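Long-range contacts in Sso-CP2 metallo-carboxypetidase (PDB 4MMO), which probably acts as a zinc-dependent carboxypeptidase of the M20 family, cutting residues from the C-terminal ends of peptides: residues A[64-69]-A[157-162]; A[353-358]-A[394-399]; A[55-60]-A[128-133]; A[150-155]-A[388-393]. All blocks are in the same frame, centred on the assembly; numbering follows the deposited sequence.

Contacts 1 and 3 pair strands of one mixed sheet; contact 2 lays a helix on an edge strand, and contact 4 packs a loop against a helix end. Contact 3 joins strands 53-58 and 128-134; contact 1, its centre about 9 Å away, joins strands 65-71 and 159-161; contact 2, about 9 Å from contact 1 centre to centre, sets helix 354-367 against strand 395-396. Contact 4 is centred about 11 Å from contact 1's centre and about 14 Å from contact 3's, and its atoms touch both. Along the chain, contact 1 alternates its segments with those of contacts 3 and 4, whereas contact 2 opens after contact 1 closes. Distant parts of the sequence thus build the sheet that carries the zinc site.

Contact 1 (A[64-69]-A[157-162]); sequences KTLLIY and ADSVIM
Strands 65-69 and 159-161 run parallel, their axes 4.7 Å apart at closest and inclined by 25°, with Leu66, Leu67 and Ile68 opposite Ser159, Val160 and Ile161. Leu67 N donates almost straight to Ser159 O at 2.9 Å, Ile161 N donates to Leu67 O, and Tyr69 N meets Ile161 O at 3.0 Å nearly along the C=O axis. Where the ladder begins, Asp158 OD2 takes Thr65 N at 2.7 Å through its anti lone pair, Asp158 N donates to Thr65 O, and a water joins OD2 to Thr65 OG1. Ile68 and Ile161 lie alongside each other, CG1 to CG1 at 3.8 Å, with Ile161 CG1 in the crowded position between backbone N and carbonyl carbon (chi1 62°). An alanine for Ile68 would probably loosen the packing on Ile161, and on Val129 and Leu131 beyond. The bent chain of Met162 brings CE over the Tyr69 ring face, 4.0 Å from its centroid, a CH-pi contact within a Met-aromatic pair whose sulfur lies obliquely, near zinc ligand Glu163; Tyr69 OH binds Glu134. Phe430 of helix 417-433 packs on Leu66 and Ile161, Phe386 of helix 383-389 on Leu67 and Met162, and strand 128-134 flanks strand 65-71.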
loop_
_atom_site.group_PDB
_atom_site.type_symbol
_atom_site.label_atom_id
_atom_site.label_comp_id
_atom_site.label_asym_id
_atom_site.label_seq_id
_atom_site.Cartn_x
_atom_site.Cartn_y
_atom_site.Cartn_z
ATOM N N LYS A 64 0.448 24.001 47.149
ATOM C CA LYS A 64 0.066 23.456 45.848
ATOM C C LYS A 64 1.231 22.751 45.163
ATOM O O LYS A 64 2.381 23.187 45.267
ATOM C CB LYS A 64 -0.458 24.567 44.940
ATOM C CG LYS A 64 -1.856 25.044 45.293
ATOM C CD LYS A 64 -2.256 26.210 44.413
ATOM C CE LYS A 64 -3.705 26.607 44.616
ATOM N NZ LYS A 64 -4.120 27.648 43.637
ATOM N N THR A 65 0.918 21.667 44.456
ATOM C CA THR A 65 1.916 20.901 43.715
ATOM C C THR A 65 1.500 20.770 42.256
ATOM O O THR A 65 0.395 20.314 41.954
ATOM C CB THR A 65 2.102 19.496 44.310
ATOM O OG1 THR A 65 2.541 19.607 45.668
ATOM C CG2 THR A 65 3.131 18.695 43.513
ATOM N N LEU A 66 2.400 21.170 41.362
ATOM C CA LEU A 66 2.169 21.088 39.928
ATOM C C LEU A 66 3.028 19.989 39.290
ATOM O O LEU A 66 4.235 19.922 39.511
ATOM C CB LEU A 66 2.482 22.440 39.280
ATOM C CG LEU A 66 2.412 22.506 37.753
ATOM C CD1 LEU A 66 0.985 22.306 37.264
ATOM C CD2 LEU A 66 2.977 23.824 37.250
ATOM N N LEU A 67 2.390 19.134 38.499
ATOM C CA LEU A 67 3.086 18.123 37.711
ATOM C C LEU A 67 3.243 18.633 36.282
ATOM O O LEU A 67 2.256 18.954 35.626
ATOM C CB LEU A 67 2.301 16.806 37.721
ATOM C CG LEU A 67 2.900 15.628 36.940
ATOM C CD1 LEU A 67 4.289 15.283 37.446
ATOM C CD2 LEU A 67 1.995 14.411 37.035
ATOM N N ILE A 68 4.484 18.721 35.810
ATOM C CA ILE A 68 4.758 19.206 34.458
ATOM C C ILE A 68 5.232 18.063 33.560
ATOM O O ILE A 68 6.215 17.398 33.865
ATOM C CB ILE A 68 5.813 20.332 34.470
ATOM C CG1 ILE A 68 5.293 21.518 35.287
ATOM C CG2 ILE A 68 6.163 20.764 33.042
ATOM C CD1 ILE A 68 6.222 22.718 35.328
ATOM N N TYR A 69 4.522 17.856 32.454
ATOM C CA TYR A 69 4.845 16.805 31.495
ATOM C C TYR A 69 5.409 17.389 30.204
ATOM O O TYR A 69 4.856 18.332 29.640
ATOM C CB TYR A 69 3.599 15.963 31.183
ATOM C CG TYR A 69 3.749 15.043 29.985
ATOM C CD1 TYR A 69 3.467 15.494 28.703
ATOM C CD2 TYR A 69 4.165 13.725 30.138
ATOM C CE1 TYR A 69 3.600 14.667 27.607
ATOM C CE2 TYR A 69 4.300 12.883 29.040
ATOM C CZ TYR A 69 4.017 13.362 27.779
ATOM O OH TYR A 69 4.152 12.543 26.680
ATOM N N ALA A 157 -0.102 15.210 42.593
ATOM C CA ALA A 157 -0.078 16.650 42.386
ATOM C C ALA A 157 -1.512 17.154 42.299
ATOM O O ALA A 157 -2.422 16.378 42.015
ATOM C CB ALA A 157 0.682 16.988 41.121
ATOM N N ASP A 158 -1.710 18.448 42.540
ATOM C CA ASP A 158 -3.046 19.040 42.502
ATOM C C ASP A 158 -3.464 19.369 41.079
ATOM O O ASP A 158 -4.651 19.448 40.776
ATOM C CB ASP A 158 -3.094 20.305 43.356
ATOM C CG ASP A 158 -2.586 20.067 44.758
ATOM O OD1 ASP A 158 -3.250 19.324 45.511
ATOM O OD2 ASP A 158 -1.518 20.613 45.105
ATOM N N SER A 159 -2.486 19.569 40.204
ATOM C CA SER A 159 -2.778 19.859 38.809
ATOM C C SER A 159 -1.631 19.418 37.918
ATOM O O SER A 159 -0.527 19.158 38.392
ATOM C CB SER A 159 -3.044 21.351 38.613
ATOM O OG SER A 159 -1.891 22.116 38.913
ATOM N N VAL A 160 -1.910 19.341 36.622
ATOM C CA VAL A 160 -0.923 18.914 35.654
ATOM C C VAL A 160 -1.013 19.749 34.387
ATOM O O VAL A 160 -2.107 20.085 33.933
ATOM C CB VAL A 160 -1.100 17.416 35.301
ATOM C CG1 VAL A 160 -2.525 17.134 34.833
ATOM C CG2 VAL A 160 -0.092 16.980 34.249
ATOM N N ILE A 161 0.144 20.090 33.825
ATOM C CA ILE A 161 0.189 20.694 32.500
ATOM C C ILE A 161 0.883 19.743 31.525
ATOM O O ILE A 161 1.945 19.190 31.818
ATOM C CB ILE A 161 0.845 22.100 32.506
ATOM C CG1 ILE A 161 2.301 22.042 32.970
ATOM C CG2 ILE A 161 0.033 23.055 33.402
ATOM C CD1 ILE A 161 3.065 23.326 32.701
ATOM N N MET A 162 0.254 19.537 30.374
ATOM C CA MET A 162 0.764 18.607 29.380
ATOM C C MET A 162 1.860 19.277 28.552
ATOM O O MET A 162 2.390 20.312 28.958
ATOM C CB MET A 162 -0.381 18.095 28.508
ATOM C CG MET A 162 -1.437 17.325 29.281
ATOM S SD MET A 162 -0.770 15.947 30.245
ATOM C CE MET A 162 -0.094 14.928 28.927
HETATM O O HOH W 1 0.455 19.696 47.255
#

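Contact 2 (A[353-358]-A[394-399]); sequences STVVKA and DAVSAI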
loop_
_atom_site.group_PDB
_atom_site.type_symbol
_atom_site.label_atom_id
_atom_site.label_comp_id
_atom_site.label_asym_id
_atom_site.label_seq_id
_atom_site.Cartn_x
_atom_site.Cartn_y
_atom_site.Cartn_z
ATOM N N SER A 353 -11.084 25.366 36.178
ATOM C CA SER A 353 -10.048 25.008 37.133
ATOM C C SER A 353 -9.098 26.186 37.263
ATOM O O SER A 353 -8.968 26.995 36.341
ATOM C CB SER A 353 -9.288 23.759 36.677
ATOM O OG SER A 353 -8.383 24.070 35.635
ATOM N N THR A 354 -8.432 26.286 38.405
ATOM C CA THR A 354 -7.488 27.372 38.625
ATOM C C THR A 354 -6.278 27.274 37.692
ATOM O O THR A 354 -5.746 28.297 37.250
ATOM C CB THR A 354 -7.009 27.407 40.082
ATOM O OG1 THR A 354 -6.558 26.105 40.464
ATOM C CG2 THR A 354 -8.144 27.833 41.004
ATOM N N VAL A 355 -5.836 26.054 37.390
ATOM C CA VAL A 355 -4.672 25.901 36.521
ATOM C C VAL A 355 -5.010 26.461 35.145
ATOM O O VAL A 355 -4.195 27.154 34.537
ATOM C CB VAL A 355 -4.146 24.430 36.441
ATOM C CG1 VAL A 355 -5.146 23.501 35.756
ATOM C CG2 VAL A 355 -2.804 24.390 35.718
ATOM N N VAL A 356 -6.229 26.208 34.674
ATOM C CA VAL A 356 -6.649 26.752 33.385
ATOM C C VAL A 356 -6.740 28.270 33.470
ATOM O O VAL A 356 -6.253 28.980 32.588
ATOM C CB VAL A 356 -7.997 26.163 32.917
ATOM C CG1 VAL A 356 -8.527 26.910 31.698
ATOM C CG2 VAL A 356 -7.839 24.687 32.585
ATOM N N LYS A 357 -7.359 28.760 34.538
ATOM C CA LYS A 357 -7.519 30.194 34.741
ATOM C C LYS A 357 -6.166 30.883 34.756
ATOM O O LYS A 357 -5.956 31.856 34.037
ATOM C CB LYS A 357 -8.268 30.470 36.049
ATOM C CG LYS A 357 -9.776 30.309 35.940
ATOM C CD LYS A 357 -10.435 30.269 37.312
ATOM C CE LYS A 357 -11.908 30.643 37.239
ATOM N NZ LYS A 357 -12.579 30.525 38.562
ATOM N N ALA A 358 -5.248 30.368 35.571
ATOM C CA ALA A 358 -3.894 30.912 35.648
ATOM C C ALA A 358 -3.229 30.927 34.273
ATOM O O ALA A 358 -2.454 31.825 33.950
ATOM C CB ALA A 358 -3.059 30.103 36.624
ATOM N N ASP A 394 -7.595 18.417 37.215
ATOM C CA ASP A 394 -7.206 19.745 36.757
ATOM C C ASP A 394 -6.009 19.629 35.828
ATOM O O ASP A 394 -4.859 19.686 36.266
ATOM C CB ASP A 394 -6.887 20.658 37.945
ATOM C CG ASP A 394 -8.094 20.889 38.847
ATOM O OD1 ASP A 394 -9.234 20.718 38.369
ATOM O OD2 ASP A 394 -7.908 21.240 40.030
ATOM N N ALA A 395 -6.300 19.453 34.542
ATOM C CA ALA A 395 -5.269 19.289 33.528
ATOM C C ALA A 395 -5.504 20.245 32.366
ATOM O O ALA A 395 -6.641 20.532 32.008
ATOM C CB ALA A 395 -5.241 17.852 33.032
ATOM N N VAL A 396 -4.413 20.729 31.785
ATOM C CA VAL A 396 -4.471 21.625 30.639
ATOM C C VAL A 396 -3.222 21.434 29.778
ATOM O O VAL A 396 -2.188 20.977 30.267
ATOM C CB VAL A 396 -4.557 23.102 31.094
ATOM C CG1 VAL A 396 -3.333 23.483 31.912
ATOM C CG2 VAL A 396 -4.726 24.041 29.902
ATOM N N SER A 397 -3.331 21.772 28.499
ATOM C CA SER A 397 -2.173 21.814 27.620
ATOM C C SER A 397 -2.012 23.225 27.079
ATOM O O SER A 397 -2.791 23.677 26.237
ATOM C CB SER A 397 -2.316 20.820 26.472
ATOM O OG SER A 397 -1.106 20.739 25.737
ATOM N N ALA A 398 -0.994 23.917 27.577
ATOM C CA ALA A 398 -0.749 25.297 27.199
ATOM C C ALA A 398 0.697 25.659 27.481
ATOM O O ALA A 398 1.370 24.965 28.241
ATOM C CB ALA A 398 -1.656 26.199 27.976
ATOM N N ILE A 399 1.118 26.790 26.919
ATOM C CA ILE A 399 2.516 27.225 26.837
ATOM C C ILE A 399 3.165 26.532 25.650
ATOM O O ILE A 399 3.116 25.309 25.536
ATOM C CB ILE A 399 3.343 26.966 28.116
ATOM C CG1 ILE A 399 2.644 27.568 29.340
ATOM C CG2 ILE A 399 4.740 27.557 27.959
ATOM C CD1 ILE A 399 3.255 27.159 30.666
HETATM O O HOH W 2 -8.975 21.760 33.830
HETATM O O HOH W 3 -9.147 24.326 40.422
HETATM O O HOH W 4 -6.568 23.612 39.230
#
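This is a helix-on-strand contact, in which the first turn of helix 354-367 packs against strand 395-396, one of the two edge strands of the mixed sheet within this chain. Three valines make its apolar part. Val355 and Val396 slide past one another in opposite directions, Val355 CG2 resting 3.9 Å from Val396 CG1. Val356 crosses Val396 obliquely, and its CG2, beside its own backbone N, meets Val396 CB at 3.9 Å, so two successive helix residues hold one strand side chain. The other branch of Val355, CG1, lies over the Asp394 backbone.

The polar part gathers at the helix start. Ser353 is the N-cap: its OG, between backbone N and carbonyl carbon (chi1 76°), accepts from Val356 N at 3.2 Å and gives its proton to a water, which donates to Ala395 O. Two more waters accept from Thr354 N and Val355 N, and each donates weakly to Asp394 OD2. A carboxylate linked through water to the first amides of a helix would probably be favoured in its charged form. Thr349 OG1 is bound to Ala395 O as well, and Val355 reaches Ile161 on the next strand and Phe430 of helix 417-433. The result is the layered packing of an alpha/beta domain, here the M20 peptidase unit: a serine-capped helix laid against the sheet, joined by valine packing and by bridging waters.

Contact 3 (A[55-60]-A[128-133]); sequences YAEINV and NVKLLY
Four backbone bonds hold this antiparallel pair together: Ala56 and Leu131 exchange two, as do Ile58 and Val129. The Ile58 N to Val129 O bond is short (2.7 Å) and nearly straight, and Leu131 N to Ala56 O (2.8 Å) is similar; Ala56 N to Leu131 O, at 3.3 Å, is the longest. On the face of Ile58, its CD1 crosses Leu131 obliquely, 4.0 Å from CG, and reaches Val129 CG1. On the opposite face Tyr55 lies alongside Lys130, its OH 3.7 Å from Lys130 CD, while Leu132 CD1 sits at the ring edge. The extended lysine chain carries NZ to the carbonyl oxygens of Lys154 and Lys156, so the buried charge is held by a neighbouring loop; Glu57 OE2, 4.7 Å from Lys130 NZ, may add a milder attraction.

Further out, Asn128 OD1 accepts from Val60 N at 2.9 Å and from Ala62 N, pinning the turn after strand 53-58. Helices 24-39 and 102-121 cover the Ile58 face. Strand 128-134 lies between strands 53-58 and 65-71, which follow each other in the chain. It is parallel to 65-71, and its antiparallel pairing with 53-58 is where the alpha/beta sheet of this peptidase becomes mixed.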
loop_
_atom_site.group_PDB
_atom_site.type_symbol
_atom_site.label_atom_id
_atom_site.label_comp_id
_atom_site.label_asym_id
_atom_site.label_seq_id
_atom_site.Cartn_x
_atom_site.Cartn_y
_atom_site.Cartn_z
ATOM N N TYR A 55 12.921 12.280 35.853
ATOM C CA TYR A 55 12.062 12.780 36.910
ATOM C C TYR A 55 12.840 13.680 37.858
ATOM O O TYR A 55 14.019 13.449 38.119
ATOM C CB TYR A 55 11.437 11.625 37.693
ATOM C CG TYR A 55 10.601 12.087 38.861
ATOM C CD1 TYR A 55 9.303 12.542 38.672
ATOM C CD2 TYR A 55 11.111 12.082 40.152
ATOM C CE1 TYR A 55 8.533 12.970 39.734
ATOM C CE2 TYR A 55 10.348 12.510 41.224
ATOM C CZ TYR A 55 9.059 12.956 41.008
ATOM O OH TYR A 55 8.287 13.386 42.066
ATOM N N ALA A 56 12.169 14.709 38.369
ATOM C CA ALA A 56 12.758 15.592 39.368
ATOM C C ALA A 56 11.662 16.298 40.145
ATOM O O ALA A 56 10.579 16.561 39.615
ATOM C CB ALA A 56 13.680 16.608 38.710
ATOM N N GLU A 57 11.950 16.594 41.406
ATOM C CA GLU A 57 11.025 17.327 42.252
ATOM C C GLU A 57 11.696 18.593 42.756
ATOM O O GLU A 57 12.825 18.556 43.242
ATOM C CB GLU A 57 10.574 16.465 43.432
ATOM C CG GLU A 57 9.594 17.172 44.359
ATOM C CD GLU A 57 9.025 16.253 45.419
ATOM O OE1 GLU A 57 9.536 15.125 45.570
ATOM O OE2 GLU A 57 8.064 16.661 46.103
ATOM N N ILE A 58 10.995 19.711 42.608
ATOM C CA ILE A 58 11.415 20.979 43.182
ATOM C C ILE A 58 10.422 21.327 44.283
ATOM O O ILE A 58 9.327 21.817 44.007
ATOM C CB ILE A 58 11.444 22.106 42.130
ATOM C CG1 ILE A 58 12.353 21.724 40.959
ATOM C CG2 ILE A 58 11.926 23.410 42.749
ATOM C CD1 ILE A 58 11.636 21.026 39.823
ATOM N N ASN A 59 10.804 21.049 45.525
ATOM C CA ASN A 59 9.943 21.307 46.670
ATOM C C ASN A 59 10.308 22.603 47.381
ATOM O O ASN A 59 11.455 22.794 47.784
ATOM C CB ASN A 59 10.013 20.150 47.664
ATOM C CG ASN A 59 9.062 20.332 48.830
ATOM O OD1 ASN A 59 7.856 20.121 48.700
ATOM N ND2 ASN A 59 9.600 20.731 49.976
ATOM N N VAL A 60 9.323 23.487 47.523
ATOM C CA VAL A 60 9.491 24.736 48.261
ATOM C C VAL A 60 8.475 24.833 49.399
ATOM O O VAL A 60 8.128 25.925 49.841
ATOM C CB VAL A 60 9.340 25.961 47.336
ATOM C CG1 VAL A 60 10.476 26.006 46.328
ATOM C CG2 VAL A 60 7.988 25.943 46.627
ATOM N N ASN A 128 5.124 23.795 44.451
ATOM C CA ASN A 128 5.995 22.648 44.284
ATOM C C ASN A 128 5.854 22.137 42.861
ATOM O O ASN A 128 4.743 22.067 42.331
ATOM C CB ASN A 128 5.630 21.551 45.277
ATOM C CG ASN A 128 5.650 22.036 46.707
ATOM O OD1 ASN A 128 6.560 22.753 47.118
ATOM N ND2 ASN A 128 4.640 21.647 47.476
ATOM N N VAL A 129 6.980 21.792 42.244
ATOM C CA VAL A 129 6.987 21.342 40.860
ATOM C C VAL A 129 7.598 19.955 40.741
ATOM O O VAL A 129 8.703 19.700 41.225
ATOM C CB VAL A 129 7.754 22.329 39.959
ATOM C CG1 VAL A 129 7.877 21.794 38.532
ATOM C CG2 VAL A 129 7.052 23.669 39.956
ATOM N N LYS A 130 6.854 19.062 40.100
ATOM C CA LYS A 130 7.346 17.739 39.751
ATOM C C LYS A 130 7.457 17.663 38.239
ATOM O O LYS A 130 6.513 18.013 37.525
ATOM C CB LYS A 130 6.396 16.668 40.271
ATOM C CG LYS A 130 6.299 16.633 41.780
ATOM C CD LYS A 130 5.321 15.578 42.249
ATOM C CE LYS A 130 5.391 15.401 43.755
ATOM N NZ LYS A 130 4.428 14.374 44.230
ATOM N N LEU A 131 8.618 17.225 37.761
ATOM C CA LEU A 131 8.900 17.150 36.332
ATOM C C LEU A 131 8.887 15.705 35.859
ATOM O O LEU A 131 9.476 14.832 36.494
ATOM C CB LEU A 131 10.269 17.755 36.027
ATOM C CG LEU A 131 10.520 19.206 36.437
ATOM C CD1 LEU A 131 11.957 19.575 36.098
ATOM C CD2 LEU A 131 9.541 20.156 35.757
ATOM N N LEU A 132 8.213 15.460 34.741
ATOM C CA LEU A 132 8.159 14.124 34.161
ATOM C C LEU A 132 8.361 14.197 32.657
ATOM O O LEU A 132 7.444 14.551 31.915
ATOM C CB LEU A 132 6.826 13.444 34.484
ATOM C CG LEU A 132 6.767 11.940 34.204
ATOM C CD1 LEU A 132 7.721 11.203 35.111
ATOM C CD2 LEU A 132 5.359 11.398 34.387
ATOM N N TYR A 133 9.574 13.866 32.224
ATOM C CA TYR A 133 9.934 13.890 30.814
ATOM C C TYR A 133 10.090 12.470 30.269
ATOM O O TYR A 133 10.982 11.737 30.702
ATOM C CB TYR A 133 11.247 14.645 30.626
ATOM C CG TYR A 133 11.250 16.052 31.180
ATOM C CD1 TYR A 133 10.100 16.834 31.160
ATOM C CD2 TYR A 133 12.407 16.603 31.712
ATOM C CE1 TYR A 133 10.106 18.122 31.655
ATOM C CE2 TYR A 133 12.425 17.886 32.210
ATOM C CZ TYR A 133 11.269 18.644 32.180
ATOM O OH TYR A 133 11.281 19.926 32.678
#

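Contact 4 (A[150-155]-A[388-393]); sequences KNTNKL and YKLGIR
Leu390 leans its CG beside the backbone N (chi1 -87°) and sets CD1 anti to CA (chi2 180°), with CD2 branching off to the side, which drives both methyls out from the end of helix 383-389 into the bend formed by residues 151-155. There CD2 rests mainly on the backbone of Thr152, 3.6 Å from CA, with Thr152 CG2 close by at 3.9 Å, but it also reaches Leu155 CB. CD1 meets Leu155 CB at 3.8 Å and, more loosely, Leu155 CD1; the two leucines cross at about a right angle. Thr152 can offer its methyl because its OG1 takes the crowded place between backbone N and carbonyl carbon, leaving CG2 beside the N.

The bend is itself held by a bond from Leu155 N to Asn151 O at 3.0 Å, which sets Thr152 and Leu155 where one leucine can touch both. Across from it, Gly391 leaves the helix with positive phi (68°), and the chain then turns so that Ile392 CD1 approaches Leu155 O at 4.4 Å. Outside the two segments, Leu390 also packs on Ile148 of helix 144-149 and on Leu67 of strand 65-71, and Leu155 on Tyr55. An alanine in place of Leu390 would lack both methyls and would probably leave the loop 150-155 less firmly seated against the helix end. Between the two segments the join is van der Waals contact, without a hydrogen bond, so it probably rests on fit of shape and partial burial of apolar groups.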
loop_
_atom_site.group_PDB
_atom_site.type_symbol
_atom_site.label_atom_id
_atom_site.label_comp_id
_atom_site.label_asym_id
_atom_site.label_seq_id
_atom_site.Cartn_x
_atom_site.Cartn_y
_atom_site.Cartn_z
ATOM N N LYS A 150 2.991 2.404 38.868
ATOM C CA LYS A 150 3.849 1.955 39.966
ATOM C C LYS A 150 4.358 3.133 40.806
ATOM O O LYS A 150 4.990 2.932 41.844
ATOM C CB LYS A 150 5.028 1.133 39.426
ATOM C CG LYS A 150 6.292 1.940 39.160
ATOM C CD LYS A 150 7.355 1.121 38.439
ATOM C CE LYS A 150 8.716 1.804 38.490
ATOM N NZ LYS A 150 9.296 1.800 39.863
ATOM N N ASN A 151 4.068 4.354 40.361
ATOM C CA ASN A 151 4.567 5.559 41.020
ATOM C C ASN A 151 3.465 6.580 41.288
ATOM O O ASN A 151 3.722 7.784 41.307
ATOM C CB ASN A 151 5.668 6.196 40.168
ATOM C CG ASN A 151 6.893 5.306 40.038
ATOM O OD1 ASN A 151 7.215 4.824 38.952
ATOM N ND2 ASN A 151 7.580 5.089 41.148
ATOM N N THR A 152 2.245 6.102 41.508
ATOM C CA THR A 152 1.108 6.996 41.710
ATOM C C THR A 152 1.287 7.916 42.920
ATOM O O THR A 152 0.994 9.108 42.839
ATOM C CB THR A 152 -0.226 6.226 41.843
ATOM O OG1 THR A 152 -0.089 5.156 42.787
ATOM C CG2 THR A 152 -0.656 5.667 40.497
ATOM N N ASN A 153 1.760 7.373 44.038
ATOM C CA ASN A 153 1.986 8.198 45.223
ATOM C C ASN A 153 3.073 9.242 44.973
ATOM O O ASN A 153 2.915 10.408 45.326
ATOM C CB ASN A 153 2.353 7.337 46.433
ATOM C CG ASN A 153 1.184 6.509 46.939
ATOM O OD1 ASN A 153 0.021 6.865 46.746
ATOM N ND2 ASN A 153 1.492 5.399 47.596
ATOM N N LYS A 154 4.165 8.824 44.345
ATOM C CA LYS A 154 5.277 9.728 44.068
ATOM C C LYS A 154 4.874 10.890 43.155
ATOM O O LYS A 154 5.415 11.989 43.265
ATOM C CB LYS A 154 6.445 8.960 43.442
ATOM C CG LYS A 154 7.579 9.862 42.969
ATOM C CD LYS A 154 8.926 9.155 42.958
ATOM C CE LYS A 154 9.227 8.521 41.615
ATOM N NZ LYS A 154 10.542 7.821 41.639
ATOM N N LEU A 155 3.921 10.641 42.263
ATOM C CA LEU A 155 3.541 11.617 41.248
ATOM C C LEU A 155 2.339 12.468 41.643
ATOM O O LEU A 155 1.842 13.249 40.831
ATOM C CB LEU A 155 3.235 10.899 39.935
ATOM C CG LEU A 155 4.428 10.202 39.286
ATOM C CD1 LEU A 155 3.962 9.363 38.106
ATOM C CD2 LEU A 155 5.468 11.221 38.849
ATOM N N TYR A 388 -6.969 10.018 34.432
ATOM C CA TYR A 388 -7.710 8.832 34.858
ATOM C C TYR A 388 -6.927 7.929 35.802
ATOM O O TYR A 388 -7.488 7.407 36.765
ATOM C CB TYR A 388 -8.176 8.034 33.639
ATOM C CG TYR A 388 -9.149 8.799 32.771
ATOM C CD1 TYR A 388 -10.243 9.449 33.329
ATOM C CD2 TYR A 388 -8.966 8.888 31.401
ATOM C CE1 TYR A 388 -11.131 10.156 32.546
ATOM C CE2 TYR A 388 -9.853 9.596 30.607
ATOM C CZ TYR A 388 -10.930 10.227 31.184
ATOM O OH TYR A 388 -11.812 10.932 30.399
ATOM N N LYS A 389 -5.639 7.740 35.536
ATOM C CA LYS A 389 -4.843 6.827 36.347
ATOM C C LYS A 389 -4.264 7.530 37.573
ATOM O O LYS A 389 -4.267 6.969 38.667
ATOM C CB LYS A 389 -3.740 6.174 35.514
ATOM C CG LYS A 389 -4.223 5.619 34.184
ATOM C CD LYS A 389 -5.337 4.594 34.367
ATOM C CE LYS A 389 -5.758 3.991 33.035
ATOM N NZ LYS A 389 -6.683 2.833 33.201
ATOM N N LEU A 390 -3.781 8.758 37.394
ATOM C CA LEU A 390 -3.265 9.545 38.514
ATOM C C LEU A 390 -4.365 10.361 39.186
ATOM O O LEU A 390 -4.153 10.943 40.250
ATOM C CB LEU A 390 -2.140 10.480 38.058
ATOM C CG LEU A 390 -0.714 9.927 38.036
ATOM C CD1 LEU A 390 0.241 11.011 37.566
ATOM C CD2 LEU A 390 -0.281 9.405 39.399
ATOM N N GLY A 391 -5.533 10.415 38.557
ATOM C CA GLY A 391 -6.676 11.086 39.145
ATOM C C GLY A 391 -6.521 12.592 39.251
ATOM O O GLY A 391 -7.095 13.206 40.148
ATOM N N ILE A 392 -5.751 13.189 38.344
ATOM C CA ILE A 392 -5.575 14.641 38.331
ATOM C C ILE A 392 -6.545 15.289 37.348
ATOM O O ILE A 392 -6.266 15.396 36.153
ATOM C CB ILE A 392 -4.134 15.048 37.978
ATOM C CG1 ILE A 392 -3.144 14.352 38.918
ATOM C CG2 ILE A 392 -3.982 16.564 38.073
ATOM C CD1 ILE A 392 -1.687 14.639 38.612
ATOM N N ARG A 393 -7.676 15.738 37.878
ATOM C CA ARG A 393 -8.761 16.291 37.079
ATOM C C ARG A 393 -8.375 17.638 36.474
ATOM O O ARG A 393 -8.782 17.974 35.360
ATOM C CB ARG A 393 -10.006 16.451 37.960
ATOM C CG ARG A 393 -11.320 16.544 37.200
ATOM C CD ARG A 393 -12.509 16.636 38.155
#